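Local coordinates for protein putative polysaccharide deacetylase (Bdellovibrio bacteriovorus HD100, PDB 5JP6) that is probably a zinc-dependent peptidoglycan deacetylase of carbohydrate esterase family 4, acting on the cell wall when this predatory bacterium invades its prey, at residues A[92-97]-A[115-120]; A[96-101]-A[337-342]; A[174-179]-A[225-230]; A[197-202]-A[297-302]. The protein carries 1 engineered substitution. One frame throughout, in Å; residues are numbered along the deposited sequence.

Contact 1: residues A[92-97]-A[115-120]; sequences LFENEI and AQVDEH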
loop_
_atom_site.group_PDB
_atom_site.type_symbol
_atom_site.label_atom_id
_atom_site.label_comp_id
_atom_site.label_asym_id
_atom_site.label_seq_id
_atom_site.Cartn_x
_atom_site.Cartn_y
_atom_site.Cartn_z
ATOM N N LEU A 92 -8.898 1.077 -11.230
ATOM C CA LEU A 92 -8.569 -0.234 -10.672
ATOM C C LEU A 92 -7.350 -0.872 -11.378
ATOM O O LEU A 92 -6.650 -1.680 -10.787
ATOM C CB LEU A 92 -9.785 -1.159 -10.778
ATOM C CG LEU A 92 -9.703 -2.493 -10.069
ATOM C CD1 LEU A 92 -9.564 -2.342 -8.557
ATOM C CD2 LEU A 92 -10.951 -3.302 -10.387
ATOM N N PHE A 93 -7.164 -0.535 -12.654
ATOM C CA PHE A 93 -6.106 -1.100 -13.487
ATOM C C PHE A 93 -4.924 -0.162 -13.673
ATOM O O PHE A 93 -4.005 -0.468 -14.408
ATOM C CB PHE A 93 -6.700 -1.455 -14.856
ATOM C CG PHE A 93 -7.681 -2.567 -14.813
ATOM C CD1 PHE A 93 -7.245 -3.895 -14.897
ATOM C CD2 PHE A 93 -9.052 -2.297 -14.681
ATOM C CE1 PHE A 93 -8.152 -4.935 -14.832
ATOM C CE2 PHE A 93 -9.956 -3.349 -14.641
ATOM C CZ PHE A 93 -9.500 -4.662 -14.701
ATOM N N GLU A 94 -4.963 1.005 -13.035
ATOM C CA GLU A 94 -3.939 2.027 -13.261
ATOM C C GLU A 94 -2.544 1.498 -12.975
ATOM O O GLU A 94 -1.608 1.759 -13.744
ATOM C CB GLU A 94 -4.203 3.246 -12.392
ATOM C CG GLU A 94 -3.188 4.355 -12.524
ATOM C CD GLU A 94 -3.575 5.627 -11.819
ATOM O OE1 GLU A 94 -4.538 5.634 -11.038
ATOM O OE2 GLU A 94 -2.824 6.636 -12.064
ATOM N N ASN A 95 -2.366 0.793 -11.855
ATOM C CA ASN A 95 -1.010 0.351 -11.528
ATOM C C ASN A 95 -0.488 -0.605 -12.587
ATOM O O ASN A 95 0.678 -0.553 -12.959
ATOM C CB ASN A 95 -0.958 -0.323 -10.168
ATOM C CG ASN A 95 -1.029 0.655 -9.044
ATOM O OD1 ASN A 95 -1.377 1.822 -9.232
ATOM N ND2 ASN A 95 -0.634 0.202 -7.868
ATOM N N GLU A 96 -1.374 -1.450 -13.109
ATOM C CA GLU A 96 -0.936 -2.400 -14.144
ATOM C C GLU A 96 -0.607 -1.663 -15.442
ATOM O O GLU A 96 0.343 -2.013 -16.132
ATOM C CB GLU A 96 -1.971 -3.494 -14.371
ATOM C CG GLU A 96 -2.167 -4.407 -13.182
ATOM C CD GLU A 96 -0.880 -4.970 -12.651
ATOM O OE1 GLU A 96 -0.080 -5.502 -13.479
ATOM O OE2 GLU A 96 -0.701 -4.930 -11.414
ATOM N N ILE A 97 -1.377 -0.610 -15.757
ATOM C CA ILE A 97 -1.119 0.139 -16.973
ATOM C C ILE A 97 0.218 0.906 -16.882
ATOM O O ILE A 97 0.959 1.025 -17.883
ATOM C CB ILE A 97 -2.276 1.100 -17.283
ATOM C CG1 ILE A 97 -3.559 0.315 -17.565
ATOM C CG2 ILE A 97 -1.939 2.063 -18.408
ATOM C CD1 ILE A 97 -4.838 1.100 -17.325
ATOM N N ALA A 115 -4.436 9.209 -19.705
ATOM C CA ALA A 115 -5.088 10.513 -19.797
ATOM C C ALA A 115 -6.491 10.438 -19.118
ATOM O O ALA A 115 -6.911 11.369 -18.438
ATOM C CB ALA A 115 -5.177 10.984 -21.261
ATOM N N GLN A 116 -7.224 9.335 -19.321
ATOM C CA GLN A 116 -8.570 9.148 -18.732
ATOM C C GLN A 116 -8.451 9.113 -17.215
ATOM O O GLN A 116 -9.214 9.767 -16.516
ATOM C CB GLN A 116 -9.264 7.851 -19.234
ATOM C CG GLN A 116 -9.846 7.919 -20.623
ATOM C CD GLN A 116 -11.038 8.845 -20.664
ATOM O OE1 GLN A 116 -10.979 9.916 -21.285
ATOM N NE2 GLN A 116 -12.124 8.476 -19.941
ATOM N N VAL A 117 -7.471 8.360 -16.702
ATOM C CA VAL A 117 -7.293 8.264 -15.263
ATOM C C VAL A 117 -6.848 9.592 -14.658
ATOM O O VAL A 117 -7.374 10.032 -13.619
ATOM C CB VAL A 117 -6.330 7.086 -14.914
ATOM C CG1 VAL A 117 -5.868 7.162 -13.516
ATOM C CG2 VAL A 117 -7.038 5.765 -15.232
ATOM N N ASP A 118 -5.905 10.258 -15.318
ATOM C CA ASP A 118 -5.435 11.527 -14.825
ATOM C C ASP A 118 -6.537 12.594 -14.814
ATOM O O ASP A 118 -6.630 13.399 -13.885
ATOM C CB ASP A 118 -4.221 12.001 -15.611
ATOM C CG ASP A 118 -2.978 11.152 -15.382
ATOM O OD1 ASP A 118 -2.955 10.285 -14.478
ATOM O OD2 ASP A 118 -1.988 11.347 -16.147
ATOM N N GLU A 119 -7.383 12.592 -15.833
ATOM C CA GLU A 119 -8.519 13.526 -15.914
ATOM C C GLU A 119 -9.534 13.234 -14.791
ATOM O O GLU A 119 -10.067 14.148 -14.150
ATOM C CB GLU A 119 -9.200 13.424 -17.286
ATOM C CG GLU A 119 -10.432 14.281 -17.390
ATOM C CD GLU A 119 -11.048 14.235 -18.781
ATOM O OE1 GLU A 119 -10.997 13.185 -19.462
ATOM O OE2 GLU A 119 -11.599 15.251 -19.193
ATOM N N HIS A 120 -9.718 11.945 -14.487
ATOM C CA HIS A 120 -10.593 11.554 -13.369
ATOM C C HIS A 120 -10.052 12.154 -12.063
ATOM O O HIS A 120 -10.792 12.797 -11.315
ATOM C CB HIS A 120 -10.693 10.036 -13.252
ATOM C CG HIS A 120 -11.246 9.575 -11.945
ATOM N ND1 HIS A 120 -12.593 9.538 -11.672
ATOM C CD2 HIS A 120 -10.626 9.157 -10.822
ATOM C CE1 HIS A 120 -12.784 9.108 -10.438
ATOM N NE2 HIS A 120 -11.604 8.864 -9.907
#
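E94 and V117 make a buried helix-to-helix contact in the helical N-terminal portion of the chain, away from the zinc site. E94 stands at the start of the short helix 94-98 and V117 midway along helix 110-126; their CA atoms are 7.4 Å apart and each CB points toward the other segment. The interface is small, about 110 Å², and most of it comes from this pair. One methyl does the touching: CG1 of V117 is 3.2 Å from both CD and OE1 of E94, and its distance to OE2 of E94 is 3.4 Å. Such near-equal distances place the methyl over the carboxylate plane rather than against one oxygen. Two torsions bring this about, since E94 extends with CG anti to its backbone N (chi1 179°) and V117 holds CG1 anti likewise (chi1 166°). OE2 of E94 also comes within 4.4 Å of OD1 of D118, two like charges that both form salt bridges with R98 and R339. I97 extends the apolar side by packing on L113 and L114. This is a helix-helix contact of the N-terminal helical region, in which the valine methyl covers one face of the E94 carboxylate while R98 and R339 reach OE2 near its plane.

Contact 2: residues A[96-101]-A[337-342]; sequences EIRDEN and IQRRTA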
loop_
_atom_site.group_PDB
_atom_site.type_symbol
_atom_site.label_atom_id
_atom_site.label_comp_id
_atom_site.label_asym_id
_atom_site.label_seq_id
_atom_site.Cartn_x
_atom_site.Cartn_y
_atom_site.Cartn_z
ATOM N N GLU A 96 -1.374 -1.450 -13.109
ATOM C CA GLU A 96 -0.936 -2.400 -14.144
ATOM C C GLU A 96 -0.607 -1.663 -15.442
ATOM O O GLU A 96 0.343 -2.013 -16.132
ATOM C CB GLU A 96 -1.971 -3.494 -14.371
ATOM C CG GLU A 96 -2.167 -4.407 -13.182
ATOM C CD GLU A 96 -0.880 -4.970 -12.651
ATOM O OE1 GLU A 96 -0.080 -5.502 -13.479
ATOM O OE2 GLU A 96 -0.701 -4.930 -11.414
ATOM N N ILE A 97 -1.377 -0.610 -15.757
ATOM C CA ILE A 97 -1.119 0.139 -16.973
ATOM C C ILE A 97 0.218 0.906 -16.882
ATOM O O ILE A 97 0.959 1.025 -17.883
ATOM C CB ILE A 97 -2.276 1.100 -17.283
ATOM C CG1 ILE A 97 -3.559 0.315 -17.565
ATOM C CG2 ILE A 97 -1.939 2.063 -18.408
ATOM C CD1 ILE A 97 -4.838 1.100 -17.325
ATOM N N ARG A 98 0.533 1.379 -15.678
ATOM C CA ARG A 98 1.794 2.109 -15.442
ATOM C C ARG A 98 3.019 1.178 -15.363
ATOM O O ARG A 98 4.154 1.631 -15.602
ATOM C CB ARG A 98 1.718 2.956 -14.168
ATOM C CG ARG A 98 0.748 4.117 -14.268
ATOM C CD ARG A 98 0.819 5.024 -13.047
ATOM N NE ARG A 98 -0.182 6.058 -13.090
ATOM C CZ ARG A 98 -0.117 7.161 -13.839
ATOM N NH1 ARG A 98 0.982 7.434 -14.548
ATOM N NH2 ARG A 98 -1.157 7.954 -13.930
ATOM N N ASP A 99 2.786 -0.086 -14.963
ATOM C CA ASP A 99 3.859 -1.039 -14.729
ATOM C C ASP A 99 4.592 -1.325 -16.012
ATOM O O ASP A 99 4.018 -1.916 -16.916
ATOM C CB ASP A 99 3.302 -2.327 -14.132
ATOM C CG ASP A 99 4.348 -3.326 -13.780
ATOM O OD1 ASP A 99 5.544 -3.208 -14.178
ATOM O OD2 ASP A 99 3.934 -4.241 -13.010
ATOM N N GLU A 100 5.865 -0.916 -16.087
ATOM C CA GLU A 100 6.677 -1.160 -17.312
ATOM C C GLU A 100 6.749 -2.644 -17.702
ATOM O O GLU A 100 6.996 -2.930 -18.852
ATOM C CB GLU A 100 8.069 -0.541 -17.217
ATOM C CG GLU A 100 8.115 0.991 -17.375
ATOM C CD GLU A 100 7.606 1.546 -18.726
ATOM O OE1 GLU A 100 7.360 0.782 -19.705
ATOM O OE2 GLU A 100 7.440 2.796 -18.806
ATOM N N ASN A 101 6.554 -3.592 -16.775
ATOM C CA ASN A 101 6.515 -5.022 -17.138
ATOM C C ASN A 101 5.387 -5.326 -18.122
ATOM O O ASN A 101 5.495 -6.283 -18.883
ATOM C CB ASN A 101 6.423 -5.926 -15.934
ATOM C CG ASN A 101 7.731 -6.009 -15.175
ATOM O OD1 ASN A 101 8.835 -5.703 -15.703
ATOM N ND2 ASN A 101 7.628 -6.432 -13.948
ATOM N N ILE A 337 0.768 1.967 -2.408
ATOM C CA ILE A 337 0.628 1.632 -3.834
ATOM C C ILE A 337 -0.748 1.981 -4.413
ATOM O O ILE A 337 -0.996 1.788 -5.609
ATOM C CB ILE A 337 0.972 0.144 -4.114
ATOM C CG1 ILE A 337 0.009 -0.797 -3.404
ATOM C CG2 ILE A 337 2.405 -0.156 -3.694
ATOM C CD1 ILE A 337 0.033 -2.200 -3.915
ATOM N N GLN A 338 -1.633 2.532 -3.572
ATOM C CA GLN A 338 -2.963 2.926 -4.009
ATOM C C GLN A 338 -2.923 4.441 -4.334
ATOM O O GLN A 338 -2.767 5.278 -3.442
ATOM C CB GLN A 338 -3.999 2.668 -2.919
ATOM C CG GLN A 338 -5.439 2.803 -3.407
ATOM C CD GLN A 338 -5.818 1.657 -4.369
ATOM O OE1 GLN A 338 -5.714 0.444 -4.063
ATOM N NE2 GLN A 338 -6.186 2.030 -5.544
ATOM N N ARG A 339 -3.076 4.783 -5.608
ATOM C CA ARG A 339 -2.979 6.188 -6.012
ATOM C C ARG A 339 -3.920 7.071 -5.230
ATOM O O ARG A 339 -3.532 8.160 -4.753
ATOM C CB ARG A 339 -3.202 6.370 -7.508
ATOM C CG ARG A 339 -3.280 7.833 -7.850
ATOM C CD ARG A 339 -3.140 8.121 -9.305
ATOM N NE ARG A 339 -3.191 9.563 -9.511
ATOM C CZ ARG A 339 -3.288 10.154 -10.685
ATOM N NH1 ARG A 339 -3.270 9.433 -11.787
ATOM N NH2 ARG A 339 -3.329 11.473 -10.740
ATOM N N ARG A 340 -5.154 6.618 -5.050
ATOM C CA ARG A 340 -6.150 7.509 -4.450
ATOM C C ARG A 340 -5.787 7.849 -3.009
ATOM O O ARG A 340 -6.079 8.930 -2.550
ATOM C CB ARG A 340 -7.531 6.894 -4.527
ATOM C CG ARG A 340 -8.655 7.853 -4.214
ATOM C CD ARG A 340 -9.994 7.193 -4.529
ATOM N NE ARG A 340 -10.098 6.619 -5.859
ATOM C CZ ARG A 340 -10.582 7.231 -6.954
ATOM N NH1 ARG A 340 -10.936 8.496 -6.947
ATOM N NH2 ARG A 340 -10.704 6.557 -8.070
ATOM N N THR A 341 -5.109 6.924 -2.338
ATOM C CA THR A 341 -4.616 7.201 -0.992
ATOM C C THR A 341 -3.612 8.344 -0.974
ATOM O O THR A 341 -3.681 9.239 -0.088
ATOM C CB THR A 341 -4.068 5.920 -0.369
ATOM O OG1 THR A 341 -5.129 4.966 -0.273
ATOM C CG2 THR A 341 -3.437 6.148 1.021
ATOM N N ALA A 342 -2.703 8.365 -1.954
ATOM C CA ALA A 342 -1.763 9.503 -2.068
ATOM C C ALA A 342 -2.563 10.793 -2.389
ATOM O O ALA A 342 -2.272 11.873 -1.829
ATOM C CB ALA A 342 -0.680 9.227 -3.105
#
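The CA atoms of R98 and R339, the closest CA pair of the two segments, are 11.3 Å apart, so this is a meeting of long side chains only. R98 closes helix 94-98, while R339 opens helix 339-354 just after the N-cap position held by Q338. Both arginines run extended from CG to NE, and they cross at about a right angle. R98 leaves its helix with CG anti to the carbonyl carbon (chi1 -68°), R339 with CG anti to its N. Their outer nitrogens meet, NH2 of R98 lying 3.4 Å from NH1 of R339, with the guanidinium planes 70° apart. Both atoms are donors and do not bond each other; the same two nitrogens instead form salt bridges to OE2 of E94 and OD1 of D118. NE of R339 has a further partner in E343. Just after R98 the chain leaves the helix at D99, whose OD1 accepts from the backbone N of N101 at 2.8 Å, from above the carboxylate plane, which makes an Asx turn. Two arginines sharing two acids imply a compensated cluster: the carboxylates draw the guanidinium groups together and would be expected to stay ionised, linking the N-terminal helices to the NodB-type domain.

Contact 3: residues A[174-179]-A[225-230]; sequences TFDDGP and GSHSIT. With ZN (zinc ion), chain B.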
loop_
_atom_site.group_PDB
_atom_site.type_symbol
_atom_site.label_atom_id
_atom_site.label_comp_id
_atom_site.label_asym_id
_atom_site.label_seq_id
_atom_site.Cartn_x
_atom_site.Cartn_y
_atom_site.Cartn_z
ATOM N N THR A 174 -0.140 3.459 8.870
ATOM C CA THR A 174 0.620 2.379 8.302
ATOM C C THR A 174 0.296 2.144 6.847
ATOM O O THR A 174 -0.855 2.291 6.410
ATOM C CB THR A 174 0.512 1.089 9.149
ATOM O OG1 THR A 174 -0.750 0.431 8.918
ATOM C CG2 THR A 174 0.699 1.345 10.615
ATOM N N PHE A 175 1.342 1.820 6.098
ATOM C CA PHE A 175 1.244 1.716 4.644
ATOM C C PHE A 175 1.851 0.398 4.188
ATOM O O PHE A 175 3.043 0.156 4.400
ATOM C CB PHE A 175 2.004 2.867 3.974
ATOM C CG PHE A 175 1.384 4.220 4.230
ATOM C CD1 PHE A 175 0.377 4.695 3.432
ATOM C CD2 PHE A 175 1.808 4.980 5.295
ATOM C CE1 PHE A 175 -0.214 5.917 3.696
ATOM C CE2 PHE A 175 1.225 6.210 5.565
ATOM C CZ PHE A 175 0.200 6.666 4.761
ATOM N N ASP A 176 1.025 -0.414 3.537
ATOM C CA ASP A 176 1.458 -1.716 3.002
ATOM C C ASP A 176 1.737 -1.717 1.517
ATOM O O ASP A 176 1.050 -1.021 0.762
ATOM C CB ASP A 176 0.355 -2.760 3.235
ATOM C CG ASP A 176 0.254 -3.234 4.648
ATOM O OD1 ASP A 176 0.955 -2.720 5.552
ATOM O OD2 ASP A 176 -0.552 -4.176 4.869
ATOM N N ASP A 177 2.685 -2.571 1.157
ATOM C CA ASP A 177 2.926 -3.073 -0.200
ATOM C C ASP A 177 3.758 -2.241 -1.128
ATOM O O ASP A 177 4.004 -2.650 -2.255
ATOM C CB ASP A 177 1.614 -3.474 -0.842
ATOM C CG ASP A 177 1.017 -4.632 -0.138
ATOM O OD1 ASP A 177 1.799 -5.414 0.462
ATOM O OD2 ASP A 177 -0.168 -4.778 -0.129
ATOM N N GLY A 178 4.240 -1.128 -0.616
ATOM C CA GLY A 178 5.133 -0.233 -1.359
ATOM C C GLY A 178 6.581 -0.674 -1.188
ATOM O O GLY A 178 6.877 -1.728 -0.631
ATOM N N PRO A 179 7.503 0.147 -1.667
ATOM C CA PRO A 179 7.212 1.457 -2.248
ATOM C C PRO A 179 6.777 1.390 -3.700
ATOM O O PRO A 179 7.234 0.518 -4.455
ATOM C CB PRO A 179 8.571 2.165 -2.148
ATOM C CG PRO A 179 9.568 1.060 -2.189
ATOM C CD PRO A 179 8.931 -0.083 -1.502
ATOM N N GLY A 225 9.326 -1.882 7.934
ATOM C CA GLY A 225 9.361 -3.326 8.053
ATOM C C GLY A 225 8.891 -3.957 6.768
ATOM O O GLY A 225 9.087 -3.411 5.685
ATOM N N SER A 226 8.242 -5.112 6.875
ATOM C CA SER A 226 7.832 -5.839 5.677
ATOM C C SER A 226 6.437 -6.452 5.778
ATOM O O SER A 226 5.914 -6.598 6.856
ATOM C CB SER A 226 8.906 -6.866 5.296
ATOM O OG SER A 226 8.910 -7.977 6.158
ATOM N N HIS A 227 5.861 -6.739 4.600
ATOM C CA HIS A 227 4.548 -7.345 4.436
ATOM C C HIS A 227 4.753 -8.439 3.402
ATOM O O HIS A 227 5.182 -8.160 2.296
ATOM C CB HIS A 227 3.487 -6.357 3.964
ATOM C CG HIS A 227 2.133 -6.926 3.750
ATOM N ND1 HIS A 227 1.492 -7.699 4.677
ATOM C CD2 HIS A 227 1.241 -6.764 2.720
ATOM C CE1 HIS A 227 0.301 -8.057 4.208
ATOM N NE2 HIS A 227 0.130 -7.517 3.034
ATOM N N SER A 228 4.441 -9.677 3.761
ATOM C CA SER A 228 4.487 -10.785 2.782
ATOM C C SER A 228 3.156 -10.915 2.079
ATOM O O SER A 228 2.121 -10.427 2.559
ATOM C CB SER A 228 4.939 -12.070 3.438
ATOM O OG SER A 228 3.996 -12.492 4.383
ATOM N N ILE A 229 3.159 -11.589 0.941
ATOM C CA ILE A 229 2.070 -11.372 -0.012
ATOM C C ILE A 229 1.176 -12.551 -0.439
ATOM O O ILE A 229 0.060 -12.315 -0.911
ATOM C CB ILE A 229 2.614 -10.619 -1.249
ATOM C CG1 ILE A 229 1.536 -9.646 -1.763
ATOM C CG2 ILE A 229 3.218 -11.588 -2.269
ATOM C CD1 ILE A 229 1.114 -8.606 -0.725
ATOM N N THR A 230 1.621 -13.789 -0.258
ATOM C CA THR A 230 0.817 -14.962 -0.680
ATOM C C THR A 230 -0.280 -15.337 0.322
ATOM O O THR A 230 -0.239 -14.947 1.485
ATOM C CB THR A 230 1.693 -16.213 -0.912
ATOM O OG1 THR A 230 2.910 -15.834 -1.559
ATOM C CG2 THR A 230 0.947 -17.264 -1.784
HETATM ZN ZN ZN B . -0.763 -6.255 1.676
#
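The H227 imidazole has OD2 of D176 over the centre of one face, 3.8 Å above the plane, and the carboxylate of D177 at its edge, with CG in the ring plane. The D176 and D177 carboxylates are turned 25° and 33° from the ring. The zinc ion joins the segments: NE2 of H227 binds it at 2.1 Å and OD2 of D177 at 2.4 Å, with OH of Y280 as third protein ligand. H227 reaches it with CG anti to its backbone N (chi1 179°), and ND1, the ring nitrogen not on the metal, donates to O of R277, which should restrain ring rotation. The exact ring placement is doubtful, because its CD2 is modelled improbably close to both the metal and D177. OD1 of D177 is buried without a polar partner; CD1 of I229 lies 3.5 Å from it. D176, although seen as a zinc ligand in a crystal of this protein, here keeps OD2 3.8 Å from the ion, and its OD1 pairs with R277. TFDDGP, running off the end of strand 170-176, and the histidine ending strand 223-227 correspond to two conserved NodB motifs. Their chemistry implies a zinc site assembled at strand ends, with R277 placed to orient D176 through its guanidinium and H227 through its backbone O.

Contact 4: residues A[197-202]-A[297-302]; sequences KAMFFA and GEFAWN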
loop_
_atom_site.group_PDB
_atom_site.type_symbol
_atom_site.label_atom_id
_atom_site.label_comp_id
_atom_site.label_asym_id
_atom_site.label_seq_id
_atom_site.Cartn_x
_atom_site.Cartn_y
_atom_site.Cartn_z
ATOM N N LYS A 197 4.976 11.059 11.092
ATOM C CA LYS A 197 5.790 9.880 10.789
ATOM C C LYS A 197 4.832 8.710 10.643
ATOM O O LYS A 197 3.737 8.721 11.191
ATOM C CB LYS A 197 6.795 9.619 11.909
ATOM C CG LYS A 197 7.733 10.784 12.165
ATOM C CD LYS A 197 8.618 11.080 10.968
ATOM C CE LYS A 197 9.639 12.176 11.291
ATOM N NZ LYS A 197 8.997 13.494 11.645
ATOM N N ALA A 198 5.279 7.683 9.935
ATOM C CA ALA A 198 4.446 6.517 9.625
ATOM C C ALA A 198 5.266 5.241 9.597
ATOM O O ALA A 198 6.487 5.275 9.594
ATOM C CB ALA A 198 3.752 6.728 8.271
ATOM N N MET A 199 4.549 4.111 9.578
ATOM C CA MET A 199 5.157 2.816 9.519
ATOM C C MET A 199 4.884 2.274 8.067
ATOM O O MET A 199 3.722 2.245 7.620
ATOM C CB MET A 199 4.626 1.859 10.598
ATOM C CG MET A 199 4.679 2.374 12.003
ATOM S SD MET A 199 3.986 1.206 13.148
ATOM C CE MET A 199 5.357 0.062 13.307
ATOM N N PHE A 200 5.921 1.804 7.375
ATOM C CA PHE A 200 5.776 1.200 6.064
ATOM C C PHE A 200 6.119 -0.272 6.120
ATOM O O PHE A 200 7.205 -0.647 6.556
ATOM C CB PHE A 200 6.663 1.911 5.032
ATOM C CG PHE A 200 6.252 3.325 4.741
ATOM C CD1 PHE A 200 6.506 4.337 5.634
ATOM C CD2 PHE A 200 5.552 3.631 3.566
ATOM C CE1 PHE A 200 6.083 5.647 5.382
ATOM C CE2 PHE A 200 5.141 4.923 3.310
ATOM C CZ PHE A 200 5.398 5.932 4.220
ATOM N N PHE A 201 5.163 -1.096 5.705
ATOM C CA PHE A 201 5.350 -2.535 5.622
ATOM C C PHE A 201 5.530 -2.867 4.139
ATOM O O PHE A 201 4.592 -3.118 3.397
ATOM C CB PHE A 201 4.188 -3.290 6.271
ATOM C CG PHE A 201 4.069 -3.033 7.743
ATOM C CD1 PHE A 201 3.322 -1.963 8.205
ATOM C CD2 PHE A 201 4.701 -3.841 8.669
ATOM C CE1 PHE A 201 3.223 -1.693 9.557
ATOM C CE2 PHE A 201 4.596 -3.581 10.030
ATOM C CZ PHE A 201 3.865 -2.504 10.474
ATOM N N ALA A 202 6.788 -2.820 3.729
ATOM C CA ALA A 202 7.155 -2.921 2.332
ATOM C C ALA A 202 7.126 -4.358 1.870
ATOM O O ALA A 202 7.349 -5.261 2.666
ATOM C CB ALA A 202 8.553 -2.338 2.143
ATOM N N GLY A 297 7.950 -7.792 15.866
ATOM C CA GLY A 297 6.560 -7.462 16.202
ATOM C C GLY A 297 5.626 -7.806 15.047
ATOM O O GLY A 297 6.011 -7.708 13.893
ATOM N N GLU A 298 4.412 -8.229 15.404
ATOM C CA GLU A 298 3.334 -8.614 14.512
ATOM C C GLU A 298 2.299 -7.513 14.559
ATOM O O GLU A 298 1.675 -7.262 15.582
ATOM C CB GLU A 298 2.716 -9.947 14.955
ATOM C CG GLU A 298 1.553 -10.420 14.094
ATOM C CD GLU A 298 0.823 -11.618 14.651
ATOM O OE1 GLU A 298 1.426 -12.303 15.554
ATOM O OE2 GLU A 298 -0.271 -11.941 14.210
ATOM N N PHE A 299 2.083 -6.867 13.430
ATOM C CA PHE A 299 1.226 -5.680 13.376
ATOM C C PHE A 299 -0.023 -6.003 12.580
ATOM O O PHE A 299 0.014 -6.185 11.346
ATOM C CB PHE A 299 1.985 -4.488 12.788
ATOM C CG PHE A 299 2.888 -3.839 13.788
ATOM C CD1 PHE A 299 4.097 -4.461 14.162
ATOM C CD2 PHE A 299 2.521 -2.655 14.430
ATOM C CE1 PHE A 299 4.881 -3.925 15.134
ATOM C CE2 PHE A 299 3.349 -2.109 15.399
ATOM C CZ PHE A 299 4.522 -2.756 15.741
ATOM N N ALA A 300 -1.153 -5.990 13.276
ATOM C CA ALA A 300 -2.454 -6.016 12.629
ATOM C C ALA A 300 -2.899 -4.526 12.600
ATOM O O ALA A 300 -2.066 -3.637 12.443
ATOM C CB ALA A 300 -3.396 -6.928 13.392
ATOM N N TRP A 301 -4.182 -4.240 12.706
ATOM C CA TRP A 301 -4.713 -2.868 12.623
ATOM C C TRP A 301 -6.141 -2.929 13.191
ATOM O O TRP A 301 -6.725 -4.008 13.316
ATOM C CB TRP A 301 -4.752 -2.318 11.178
ATOM C CG TRP A 301 -5.655 -3.114 10.279
ATOM C CD1 TRP A 301 -6.972 -2.836 10.004
ATOM C CD2 TRP A 301 -5.332 -4.300 9.572
ATOM N NE1 TRP A 301 -7.483 -3.802 9.193
ATOM C CE2 TRP A 301 -6.500 -4.710 8.902
ATOM C CE3 TRP A 301 -4.172 -5.078 9.453
ATOM C CZ2 TRP A 301 -6.537 -5.835 8.129
ATOM C CZ3 TRP A 301 -4.228 -6.201 8.671
ATOM C CH2 TRP A 301 -5.402 -6.569 8.030
ATOM N N ASN A 302 -6.702 -1.760 13.508
ATOM C CA ASN A 302 -8.117 -1.686 13.882
ATOM C C ASN A 302 -8.922 -0.647 13.116
ATOM O O ASN A 302 -10.131 -0.620 13.230
ATOM C CB ASN A 302 -8.297 -1.452 15.378
ATOM C CG ASN A 302 -7.796 -0.103 15.811
ATOM O OD1 ASN A 302 -6.645 0.257 15.586
ATOM N ND2 ASN A 302 -8.668 0.672 16.438
#
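O of F299 accepts from NE of R277, and O of A300 takes NH2 of the same arginine, whose charged group also makes a cation-pi contact with F201 of the other segment. Between the segments themselves, the meeting is apolar and centres on the F299 ring. CE of M199 sits over one face of that ring, 4.0 Å from the centroid and 27° off the normal, a CH-pi contact; its closest ring atom is F299 CE2 at 3.6 Å. SD of M199 is farther out, 4.8 Å from the centroid and oblique, so the methyl makes the closer approach in this Met-aromatic pair. The bend at chi3 of M199 (79°) turns CE onto the ring. F201 meets the root of the same side chain: its CZ is 3.6 Å from CB and 3.7 Å from CG of F299. The two rings, with centroids 5.7 Å apart and planes at 43°, are oblique to each other. Strands 199-202 and 297-299 are not paired; 223-227 and 275-277 come between them in the sheet. M199, F201 and F299 therefore meet across the inside of the curled sheet, as in the distorted barrel of NodB-type enzymes, which implies a hydrophobic interior bordering the zinc site through F201.

How the contacts relate
Contacts 1 and 2 form one continuous unit: they share helix 94-98 and the same acids and arginines, and a probable hydrogen bond from ND2 of N95 to O of I337, 2.8 Å, ties them again. Contacts 3 and 4 both draw on the parallel sheet, where strand 199-202 lies between the two zinc-site strands. Contact 2 stretches over the longest chain separation and encloses both of them; it reaches contact 3 through I337, which packs on D177 and G178. Contacts 1, 3 and 4 are buried, contact 2 only partly. Chemistry follows place: compensated charge where the N-terminal helices meet the deacetylase fold, metal coordination at strand ends, and aromatic and methionine packing within the barrel.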